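Local coordinates for protein extracellular ligand-binding receptor (Rhodopseudomonas palustris, PDB 3SG0) that binds benzoylformate (phenylglyoxylate) and probably serves as the solute-binding receptor of a transport system that takes up aromatic acids, at residues E131-V139 against R337-E345. Sequence-based numbering, arbitrary orientation.
Sequences ERRKWVYKV and RAAIRDQIE
Tyr-137 meets helix 334-344 at the tightly packed part of the contact. CG2 of Ile-344 sits over the centre of the Tyr-137 ring, 3.6 Å from the centroid, in a CH-pi contact. The Tyr-137 OH donates a hydrogen bond to Arg-341 O, at 2.7 Å. With CG anti to the carbonyl carbon (chi1 -66°), the ring is carried to Arg-341 and Ile-344. Bends at chi2 and chi3 lay the Arg-341 CD on one face of the Trp-135 six-membered ring, a CH-pi contact 3.6 Å from the centroid, while the guanidinium stands steeply to the indole. From there NH1 gives a nearly straight bond to Lys-134 O (2.9 Å, 164°). NH1 and NH2 also grip Glu-345 end-on, one to each carboxylate oxygen. NH2 also hydrogen-bonds Asp-342 OD1, within a salt-bridge network that includes Lys-134.

The end of the Lys-134 side chain is held more loosely. Toward Glu-345 OE1 its NZ makes a long salt bridge (3.7 Å). A water links NZ to Glu-345 OE2. NZ is also hydrogen-bonded to Pro-361 O, and Glu-345 OE1 to His-364 NE2.

Helix 334-344 packs against edge strand 136-138 and the 3-10 turn leading into it, as in the alpha/beta lobes of the periplasmic binding protein fold.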
loop_
_atom_site.group_PDB
_atom_site.type_symbol
_atom_site.label_atom_id
_atom_site.label_comp_id
_atom_site.label_asym_id
_atom_site.label_seq_id
_atom_site.Cartn_x
_atom_site.Cartn_y
_atom_site.Cartn_z
ATOM N N GLU A 131 5.333 -21.410 3.424
ATOM C CA GLU A 131 4.131 -22.193 3.647
ATOM C C GLU A 131 2.993 -21.394 4.293
ATOM O O GLU A 131 1.840 -21.834 4.286
ATOM C CB GLU A 131 4.478 -23.445 4.461
ATOM C CG GLU A 131 4.589 -23.259 5.966
ATOM C CD GLU A 131 5.857 -22.590 6.447
ATOM O OE1 GLU A 131 6.750 -22.221 5.649
ATOM O OE2 GLU A 131 5.963 -22.441 7.680
ATOM N N ARG A 132 3.312 -20.235 4.855
ATOM C CA ARG A 132 2.312 -19.370 5.480
ATOM C C ARG A 132 1.825 -18.304 4.509
ATOM O O ARG A 132 0.629 -18.018 4.413
ATOM C CB ARG A 132 2.890 -18.720 6.736
ATOM C CG ARG A 132 3.060 -19.702 7.888
ATOM C CD ARG A 132 4.000 -19.162 8.950
ATOM N NE ARG A 132 5.356 -19.015 8.432
ATOM C CZ ARG A 132 6.146 -17.977 8.683
ATOM N NH1 ARG A 132 5.722 -16.987 9.452
ATOM N NH2 ARG A 132 7.365 -17.933 8.166
ATOM N N ARG A 133 2.770 -17.704 3.789
ATOM C CA ARG A 133 2.464 -16.692 2.794
ATOM C C ARG A 133 1.672 -17.269 1.624
ATOM O O ARG A 133 1.116 -16.516 0.822
ATOM C CB ARG A 133 3.746 -15.972 2.367
ATOM C CG ARG A 133 4.279 -15.064 3.465
ATOM C CD ARG A 133 5.761 -14.741 3.298
ATOM N NE ARG A 133 6.174 -13.680 4.214
ATOM C CZ ARG A 133 6.416 -13.832 5.511
ATOM N NH1 ARG A 133 6.350 -15.034 6.080
ATOM N NH2 ARG A 133 6.732 -12.771 6.244
ATOM N N LYS A 134 1.560 -18.602 1.544
ATOM C CA LYS A 134 0.635 -19.224 0.602
ATOM C C LYS A 134 -0.781 -18.708 0.784
ATOM O O LYS A 134 -1.588 -18.770 -0.141
ATOM C CB LYS A 134 0.593 -20.742 0.771
ATOM C CG LYS A 134 1.624 -21.498 -0.007
ATOM C CD LYS A 134 1.452 -21.375 -1.507
ATOM C CE LYS A 134 2.666 -21.986 -2.140
ATOM N NZ LYS A 134 2.637 -21.776 -3.595
ATOM N N TRP A 135 -1.097 -18.255 1.997
ATOM C CA TRP A 135 -2.436 -17.781 2.323
ATOM C C TRP A 135 -2.609 -16.277 2.134
ATOM O O TRP A 135 -3.702 -15.768 2.360
ATOM C CB TRP A 135 -2.815 -18.206 3.753
ATOM C CG TRP A 135 -2.983 -19.683 3.846
ATOM C CD1 TRP A 135 -2.043 -20.594 4.212
ATOM C CD2 TRP A 135 -4.151 -20.426 3.496
ATOM N NE1 TRP A 135 -2.556 -21.864 4.124
ATOM C CE2 TRP A 135 -3.855 -21.788 3.690
ATOM C CE3 TRP A 135 -5.431 -20.068 3.046
ATOM C CZ2 TRP A 135 -4.785 -22.796 3.444
ATOM C CZ3 TRP A 135 -6.356 -21.069 2.807
ATOM C CH2 TRP A 135 -6.026 -22.417 3.001
ATOM N N VAL A 136 -1.566 -15.570 1.708
ATOM C CA VAL A 136 -1.580 -14.112 1.689
ATOM C C VAL A 136 -1.443 -13.576 0.270
ATOM O O VAL A 136 -0.609 -14.060 -0.502
ATOM C CB VAL A 136 -0.417 -13.562 2.549
ATOM C CG1 VAL A 136 -0.467 -12.034 2.640
ATOM C CG2 VAL A 136 -0.453 -14.182 3.931
ATOM N N TYR A 137 -2.257 -12.579 -0.070
ATOM C CA TYR A 137 -2.162 -11.877 -1.351
ATOM C C TYR A 137 -2.016 -10.392 -1.083
ATOM O O TYR A 137 -2.370 -9.912 0.001
ATOM C CB TYR A 137 -3.381 -12.179 -2.228
ATOM C CG TYR A 137 -3.412 -13.625 -2.623
ATOM C CD1 TYR A 137 -2.647 -14.083 -3.685
ATOM C CD2 TYR A 137 -4.151 -14.551 -1.900
ATOM C CE1 TYR A 137 -2.647 -15.414 -4.039
ATOM C CE2 TYR A 137 -4.142 -15.893 -2.239
ATOM C CZ TYR A 137 -3.382 -16.313 -3.309
ATOM O OH TYR A 137 -3.340 -17.643 -3.677
ATOM N N LYS A 138 -1.522 -9.656 -2.070
ATOM C CA LYS A 138 -1.081 -8.292 -1.814
ATOM C C LYS A 138 -1.184 -7.429 -3.061
ATOM O O LYS A 138 -0.360 -7.544 -3.969
ATOM C CB LYS A 138 0.370 -8.351 -1.328
ATOM C CG LYS A 138 1.018 -7.021 -1.027
ATOM C CD LYS A 138 2.402 -7.236 -0.423
ATOM C CE LYS A 138 3.113 -5.942 -0.121
ATOM N NZ LYS A 138 3.504 -5.240 -1.369
ATOM N N VAL A 139 -2.175 -6.546 -3.098
ATOM C CA VAL A 139 -2.371 -5.711 -4.281
ATOM C C VAL A 139 -1.436 -4.513 -4.401
ATOM O O VAL A 139 -1.232 -4.029 -5.516
ATOM C CB VAL A 139 -3.829 -5.231 -4.438
ATOM C CG1 VAL A 139 -4.758 -6.418 -4.642
ATOM C CG2 VAL A 139 -4.263 -4.331 -3.281
ATOM N N ARG A 337 -12.958 -21.474 1.531
ATOM C CA ARG A 337 -11.802 -20.609 1.743
ATOM C C ARG A 337 -10.586 -21.108 0.963
ATOM O O ARG A 337 -9.845 -20.319 0.389
ATOM C CB ARG A 337 -11.473 -20.509 3.226
ATOM C CG ARG A 337 -12.621 -19.956 4.051
ATOM C CD ARG A 337 -12.192 -19.506 5.426
ATOM N NE ARG A 337 -11.498 -20.534 6.188
ATOM C CZ ARG A 337 -12.085 -21.385 7.021
ATOM N NH1 ARG A 337 -13.406 -21.377 7.184
ATOM N NH2 ARG A 337 -11.342 -22.269 7.678
ATOM N N ALA A 338 -10.379 -22.421 0.959
ATOM C CA ALA A 338 -9.247 -23.004 0.248
ATOM C C ALA A 338 -9.406 -22.804 -1.253
ATOM O O ALA A 338 -8.429 -22.584 -1.963
ATOM C CB ALA A 338 -9.095 -24.487 0.587
ATOM N N ALA A 339 -10.641 -22.897 -1.747
ATOM C CA ALA A 339 -10.894 -22.689 -3.165
ATOM C C ALA A 339 -10.605 -21.242 -3.552
ATOM O O ALA A 339 -10.046 -20.977 -4.609
ATOM C CB ALA A 339 -12.322 -23.077 -3.525
ATOM N N ILE A 340 -10.983 -20.292 -2.701
ATOM C CA ILE A 340 -10.617 -18.904 -2.968
ATOM C C ILE A 340 -9.098 -18.747 -3.040
ATOM O O ILE A 340 -8.574 -18.112 -3.954
ATOM C CB ILE A 340 -11.208 -17.941 -1.929
ATOM C CG1 ILE A 340 -12.737 -17.931 -2.037
ATOM C CG2 ILE A 340 -10.651 -16.533 -2.133
ATOM C CD1 ILE A 340 -13.416 -17.101 -0.981
ATOM N N ARG A 341 -8.398 -19.317 -2.062
ATOM C CA ARG A 341 -6.940 -19.241 -2.051
ATOM C C ARG A 341 -6.355 -19.815 -3.345
ATOM O O ARG A 341 -5.449 -19.226 -3.944
ATOM C CB ARG A 341 -6.373 -19.982 -0.833
ATOM C CG ARG A 341 -4.897 -19.660 -0.529
ATOM C CD ARG A 341 -4.069 -20.897 -0.155
ATOM N NE ARG A 341 -3.958 -21.792 -1.301
ATOM C CZ ARG A 341 -3.095 -21.637 -2.300
ATOM N NH1 ARG A 341 -2.198 -20.658 -2.269
ATOM N NH2 ARG A 341 -3.105 -22.480 -3.329
ATOM N N ASP A 342 -6.858 -20.975 -3.762
ATOM C CA ASP A 342 -6.395 -21.623 -4.991
ATOM C C ASP A 342 -6.663 -20.764 -6.220
ATOM O O ASP A 342 -5.845 -20.691 -7.138
ATOM C CB ASP A 342 -7.097 -22.976 -5.202
ATOM C CG ASP A 342 -6.654 -24.056 -4.222
ATOM O OD1 ASP A 342 -5.569 -23.951 -3.622
ATOM O OD2 ASP A 342 -7.397 -25.052 -4.075
ATOM N N GLN A 343 -7.830 -20.134 -6.258
ATOM C CA GLN A 343 -8.238 -19.402 -7.445
ATOM C C GLN A 343 -7.496 -18.076 -7.619
ATOM O O GLN A 343 -7.138 -17.706 -8.739
ATOM C CB GLN A 343 -9.747 -19.170 -7.423
ATOM C CG GLN A 343 -10.570 -20.439 -7.593
ATOM C CD GLN A 343 -10.227 -21.184 -8.871
ATOM O OE1 GLN A 343 -10.264 -20.613 -9.962
ATOM N NE2 GLN A 343 -9.868 -22.460 -8.742
ATOM N N ILE A 344 -7.255 -17.341 -6.532
ATOM C CA ILE A 344 -6.589 -16.046 -6.676
ATOM C C ILE A 344 -5.182 -16.241 -7.241
ATOM O O ILE A 344 -4.694 -15.438 -8.027
ATOM C CB ILE A 344 -6.575 -15.262 -5.359
ATOM C CG1 ILE A 344 -8.016 -14.927 -4.954
ATOM C CG2 ILE A 344 -5.740 -13.999 -5.512
ATOM C CD1 ILE A 344 -8.140 -14.238 -3.609
ATOM N N GLU A 345 -4.555 -17.349 -6.859
ATOM C CA GLU A 345 -3.219 -17.710 -7.298
ATOM C C GLU A 345 -3.117 -17.874 -8.812
ATOM O O GLU A 345 -2.016 -17.839 -9.359
ATOM C CB GLU A 345 -2.845 -19.023 -6.603
ATOM C CG GLU A 345 -1.404 -19.428 -6.655
ATOM C CD GLU A 345 -1.107 -20.445 -5.576
ATOM O OE1 GLU A 345 -0.455 -20.060 -4.593
ATOM O OE2 GLU A 345 -1.537 -21.620 -5.701
HETATM O O HOH W 1 0.391 -23.194 -4.583
#